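Local coordinates for unknown protein (Galdieria sulphuraria, PDB 2NYI) that is of unknown function but carries tandem ACT domains, a fold that often serves as a small-molecule-binding regulatory module, and is a two-chain assembly here, at the interface of chains A and B. Coordinates in Å, arbitrary orientation; residue numbers count along the deposited sequence, not the author numbering. Chains: chain A/B, unknown protein.

Contact 1: the interface of chains A and B. Residues chain A 11, 39, 45-46, 48; chain B 9, 39, 45-46, 48.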
ATOM      1  N   ALA A  11      -7.940  -3.990  -7.193  1.00 18.15           N
ATOM      2  CA  ALA A  11      -8.195  -2.561  -7.056  1.00 18.54           C
ATOM      3  C   ALA A  11      -9.663  -2.256  -7.305  1.00 18.81           C
ATOM      4  O   ALA A  11     -10.311  -2.872  -8.171  1.00 19.48           O
ATOM      5  CB  ALA A  11      -7.316  -1.774  -8.047  1.00 20.00           C
ATOM      6  N   ALA A  39      -3.346  -0.944   0.656  1.00 28.77           N
ATOM      7  CA  ALA A  39      -3.364   0.503   0.791  1.00 29.98           C
ATOM      8  C   ALA A  39      -4.743   1.018   0.428  1.00 26.58           C
ATOM      9  O   ALA A  39      -5.382   0.535  -0.506  1.00 24.49           O
ATOM     10  CB  ALA A  39      -2.339   1.116  -0.105  1.00 28.95           C
ATOM     11  N   PHE A  45      -9.257   1.483  -2.934  1.00 16.32           N
ATOM     12  CA  PHE A  45      -8.656   0.319  -2.294  1.00 17.45           C
ATOM     13  C   PHE A  45      -7.674  -0.323  -3.290  1.00 17.46           C
ATOM     14  O   PHE A  45      -7.991  -0.493  -4.462  1.00 16.54           O
ATOM     15  CB  PHE A  45      -9.771  -0.689  -1.882  1.00 17.99           C
ATOM     16  CG  PHE A  45      -9.244  -2.032  -1.438  1.00 19.55           C
ATOM     17  CD1 PHE A  45      -9.218  -2.363  -0.082  1.00 24.70           C
ATOM     18  CD2 PHE A  45      -8.789  -2.965  -2.369  1.00 19.52           C
ATOM     19  CE1 PHE A  45      -8.720  -3.617   0.336  1.00 25.15           C
ATOM     20  CE2 PHE A  45      -8.282  -4.216  -1.964  1.00 23.04           C
ATOM     21  CZ  PHE A  45      -8.253  -4.531  -0.606  1.00 18.56           C
ATOM     22  N   ALA A  46      -6.491  -0.703  -2.809  1.00 16.44           N
ATOM     23  CA  ALA A  46      -5.563  -1.497  -3.637  1.00 16.57           C
ATOM     24  C   ALA A  46      -4.874  -2.514  -2.713  1.00 15.83           C
ATOM     25  O   ALA A  46      -4.537  -2.190  -1.543  1.00 15.93           O
ATOM     26  CB  ALA A  46      -4.531  -0.582  -4.340  1.00 18.82           C
ATOM     27  N   ILE A  48      -2.013  -6.087  -2.986  1.00 17.58           N
ATOM     28  CA  ILE A  48      -1.225  -7.091  -3.694  1.00 17.02           C
ATOM     29  C   ILE A  48      -1.001  -8.232  -2.695  1.00 16.72           C
ATOM     30  O   ILE A  48      -0.709  -7.995  -1.520  1.00 16.70           O
ATOM     31  CB  ILE A  48       0.110  -6.539  -4.192  1.00 17.47           C
ATOM     32  CG1 ILE A  48      -0.135  -5.295  -5.070  1.00 19.67           C
ATOM     33  CG2 ILE A  48       0.851  -7.626  -5.036  1.00 15.32           C
ATOM     34  CD1 ILE A  48       1.135  -4.504  -5.370  1.00 27.90           C
TER
ATOM     35  N   SER B   9      -5.825   5.723  -9.165  0.60 16.60           N
ATOM     36  CA  SER B   9      -5.307   4.401  -8.877  0.60 17.00           C
ATOM     37  C   SER B   9      -4.446   3.924 -10.056  0.60 16.27           C
ATOM     38  O   SER B   9      -4.845   4.051 -11.213  0.60 17.21           O
ATOM     39  CB  SER B   9      -6.493   3.457  -8.639  0.60 19.62           C
ATOM     40  OG  SER B   9      -6.111   2.104  -8.738  0.60 20.48           O
ATOM     41  N   ALA B  39       1.681   0.069  -2.740  1.00 26.74           N
ATOM     42  CA  ALA B  39       1.910  -1.324  -2.343  1.00 27.53           C
ATOM     43  C   ALA B  39       2.816  -1.923  -3.446  1.00 25.68           C
ATOM     44  O   ALA B  39       2.640  -1.646  -4.635  1.00 23.82           O
ATOM     45  CB  ALA B  39       0.587  -2.083  -2.232  1.00 28.45           C
ATOM     46  N   PHE B  45       2.926  -3.759  -8.719  1.00 16.21           N
ATOM     47  CA  PHE B  45       2.984  -2.382  -8.201  1.00 15.75           C
ATOM     48  C   PHE B  45       1.542  -1.898  -8.097  1.00 15.61           C
ATOM     49  O   PHE B  45       0.721  -2.147  -9.007  1.00 15.68           O
ATOM     50  CB  PHE B  45       3.762  -1.493  -9.205  1.00 16.31           C
ATOM     51  CG  PHE B  45       3.710  -0.013  -8.905  1.00 16.66           C
ATOM     52  CD1 PHE B  45       4.722   0.596  -8.168  1.00 19.03           C
ATOM     53  CD2 PHE B  45       2.621   0.768  -9.337  1.00 17.84           C
ATOM     54  CE1 PHE B  45       4.658   1.972  -7.885  1.00 23.13           C
ATOM     55  CE2 PHE B  45       2.548   2.129  -9.041  1.00 20.44           C
ATOM     56  CZ  PHE B  45       3.567   2.728  -8.328  1.00 14.28           C
ATOM     57  N   ALA B  46       1.221  -1.223  -6.993  1.00 14.43           N
ATOM     58  CA  ALA B  46      -0.078  -0.548  -6.876  1.00 15.94           C
ATOM     59  C   ALA B  46       0.144   0.760  -6.133  1.00 15.22           C
ATOM     60  O   ALA B  46       0.961   0.829  -5.193  1.00 16.33           O
ATOM     61  CB  ALA B  46      -1.091  -1.418  -6.121  1.00 17.98           C
ATOM     62  N   ILE B  48      -2.141   4.504  -4.873  1.00 12.36           N
ATOM     63  CA  ILE B  48      -3.340   5.346  -4.892  1.00 12.40           C
ATOM     64  C   ILE B  48      -2.839   6.755  -4.559  1.00 14.42           C
ATOM     65  O   ILE B  48      -2.013   6.927  -3.667  1.00 15.40           O
ATOM     66  CB  ILE B  48      -4.361   4.904  -3.854  1.00 13.52           C
ATOM     67  CG1 ILE B  48      -4.736   3.413  -4.074  1.00 15.70           C
ATOM     68  CG2 ILE B  48      -5.643   5.842  -3.881  1.00 12.93           C
ATOM     69  CD1 ILE B  48      -5.623   2.860  -2.950  1.00 23.26           C
TER
HETATM   70  O   HOH W   1      -7.743   1.435  -6.353  1.00 27.01           O

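Contact 2: the interface of chains A and B. Residues chain A 27, 30-31; chain B 104.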
ATOM      1  N   LYS A  27      -9.875 -18.936   1.238  1.00 22.21           N
ATOM      2  CA  LYS A  27     -10.032 -20.028   2.227  1.00 23.19           C
ATOM      3  C   LYS A  27     -10.885 -21.147   1.648  1.00 23.04           C
ATOM      4  O   LYS A  27     -10.582 -22.339   1.824  1.00 23.99           O
ATOM      5  CB  LYS A  27     -10.645 -19.512   3.537  1.00 23.01           C
ATOM      6  CG  LYS A  27     -10.717 -20.593   4.621  1.00 24.97           C
ATOM      7  CD  LYS A  27     -11.446 -20.138   5.881  1.00 24.20           C
ATOM      8  CE  LYS A  27     -11.460 -21.297   6.892  1.00 28.28           C
ATOM      9  NZ  LYS A  27     -11.804 -20.890   8.278  1.00 38.46           N
ATOM     10  N   SER A  30      -9.028 -23.399  -0.611  1.00 22.85           N
ATOM     11  CA  SER A  30      -7.806 -23.912   0.043  1.00 24.02           C
ATOM     12  C   SER A  30      -6.507 -23.246  -0.456  1.00 25.14           C
ATOM     13  O   SER A  30      -5.459 -23.896  -0.585  1.00 24.32           O
ATOM     14  CB  SER A  30      -7.713 -25.447  -0.057  1.00 24.65           C
ATOM     15  OG  SER A  30      -8.890 -26.040   0.463  1.00 29.53           O
ATOM     16  N   ALA A  31      -6.587 -21.948  -0.745  1.00 24.56           N
ATOM     17  CA  ALA A  31      -5.396 -21.150  -1.103  1.00 25.37           C
ATOM     18  C   ALA A  31      -4.890 -20.488   0.173  1.00 26.77           C
ATOM     19  O   ALA A  31      -5.701 -20.178   1.046  1.00 30.10           O
ATOM     20  CB  ALA A  31      -5.745 -20.120  -2.149  1.00 24.62           C
TER
ATOM     21  N   GLU B 104      -4.468 -21.772   7.585  1.00 30.19           N
ATOM     22  CA  GLU B 104      -5.222 -21.290   6.444  1.00 32.48           C
ATOM     23  C   GLU B 104      -6.306 -20.270   6.801  1.00 30.72           C
ATOM     24  O   GLU B 104      -6.623 -19.398   5.987  1.00 32.40           O
ATOM     25  CB  GLU B 104      -5.828 -22.488   5.703  1.00 32.05           C
ATOM     26  CG  GLU B 104      -6.100 -22.270   4.221  1.00 44.03           C
ATOM     27  CD  GLU B 104      -6.711 -23.508   3.569  1.00 36.32           C
ATOM     28  OE1 GLU B 104      -5.975 -24.500   3.373  1.00 53.50           O
ATOM     29  OE2 GLU B 104      -7.926 -23.477   3.261  1.00 55.84           O
TER

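Contact 1: the interface of chains A and B
Two ACT-domain beta-sheets, one from each chain, face each other here, and A:Ala46 and B:Ala46 touch methyl to methyl across the approximate two-fold, CB to CB 4.0 Å. Each alanine lies on strand 44-53, beside A:Ala39 or B:Ala39 of the adjoining strand 32-41; that the strands are paired is shown by the 2.8 Å between A:Ala39 O and A:Ala46 N. The small methyls at these positions probably let the other chain reach the backbone.

A:Ile48 and B:Ile48 use that access. The CD1 end of A:Ile48 lies 3.9 Å from B:Ala46 CB and reaches beyond it to the backbone of strand 32-41, 3.3 Å from B:Ala39 O. The same methyl is 3.6 Å from the carbonyl carbon B:Ala39 C, so it rests alongside the C=O group and does not meet the oxygen head-on. In the twin contact B:Ile48 CD1 sits 3.4 Å from A:Ala39 O. The torsions explain the reach: in A:Ile48, CG1 stands opposite the carbonyl carbon (chi1 -55°) and the chain runs on straight to CD1 (chi2 168°), sending the long branch toward the partner. The two isoleucines thus bracket the central alanine pair, each hiding 30 Å² against the other chain.

At one margin the link is polar and water-mediated. The oxygen of water 1 lies 2.7 Å from the backbone carbonyl oxygen A:Phe45 O. The hydroxyl of B:Ser9, on strand 4-13, approaches the same water, with B:Ser9 OG 3.0 Å from the oxygen of water 1. B:Ser9 holds OG opposite its backbone N (chi1 163°), which directs the hydroxyl toward chain A and the water, where it also borders the methyl of A:Ala11. The rings of A:Phe45 and B:Phe45 point back into their own subunits; these residues offer the partner mainly backbone, and both bury little surface.

Contact 2: the interface of chains A and B
The C-terminal end of helix 18-28 of chain A, in its ACT domain, and the following turn at A:Ser30 and A:Ala31 receive B:Glu104, which comes from the loop of chain B shortly before helix 106-116. B:Glu104 hides 59 Å² and carries the contact. Its CG is opposite the backbone N (chi1 -154°) and the chain is extended beyond it, which projects the carboxylate into the angle between helix end and turn.

One face of that carboxylate is turned to the backbone of A:Ser30, offset toward OE2: B:Glu104 OE2 is 3.2 Å from A:Ser30 CA, against 3.8 Å for B:Glu104 OE1 to the same carbon. A:Ser30 adopts a left-handed backbone conformation (phi 58°), and its hydroxyl OG stays 3.9 Å from B:Glu104 OE2, too far for a bond. Lower on the stem, B:Glu104 CG packs 3.8 Å from A:Ala31 O.

The carboxylate also borders the helix-end carbonyl, with A:Lys27 O 3.2 Å from B:Glu104 OE2. Two oxygens this close, at the negative end of a helix, might raise the acid's pKa. The side-chain amine of A:Lys27, if charged, may partly offset this, but A:Lys27 NZ remains 6.8 Å from B:Glu104 OE2, with no salt bridge. An alanine in place of B:Glu104 would probably leave a gap against A:Ser30 and strip the turn of its cover from chain B.

Contacts 1 and 2 lie about 22 Å apart, between C-alpha centres, and share no residue. Chain A nevertheless connects them in sequence: the turn used in contact 2 leads directly into strand 32-41, whose far part, at A:Ala39, enters contact 1. The partners differ: contact 1 joins equivalent strands of the two ACT-domain sheets near the symmetry axis, whereas contact 2 sets the helix end of one chain against a later loop of the other. Contact 1 straddles the axis and contains its own twinned pairs, while contact 2 recurs with the chains exchanged, so the chains meet at well-separated points, as a stable dimer would.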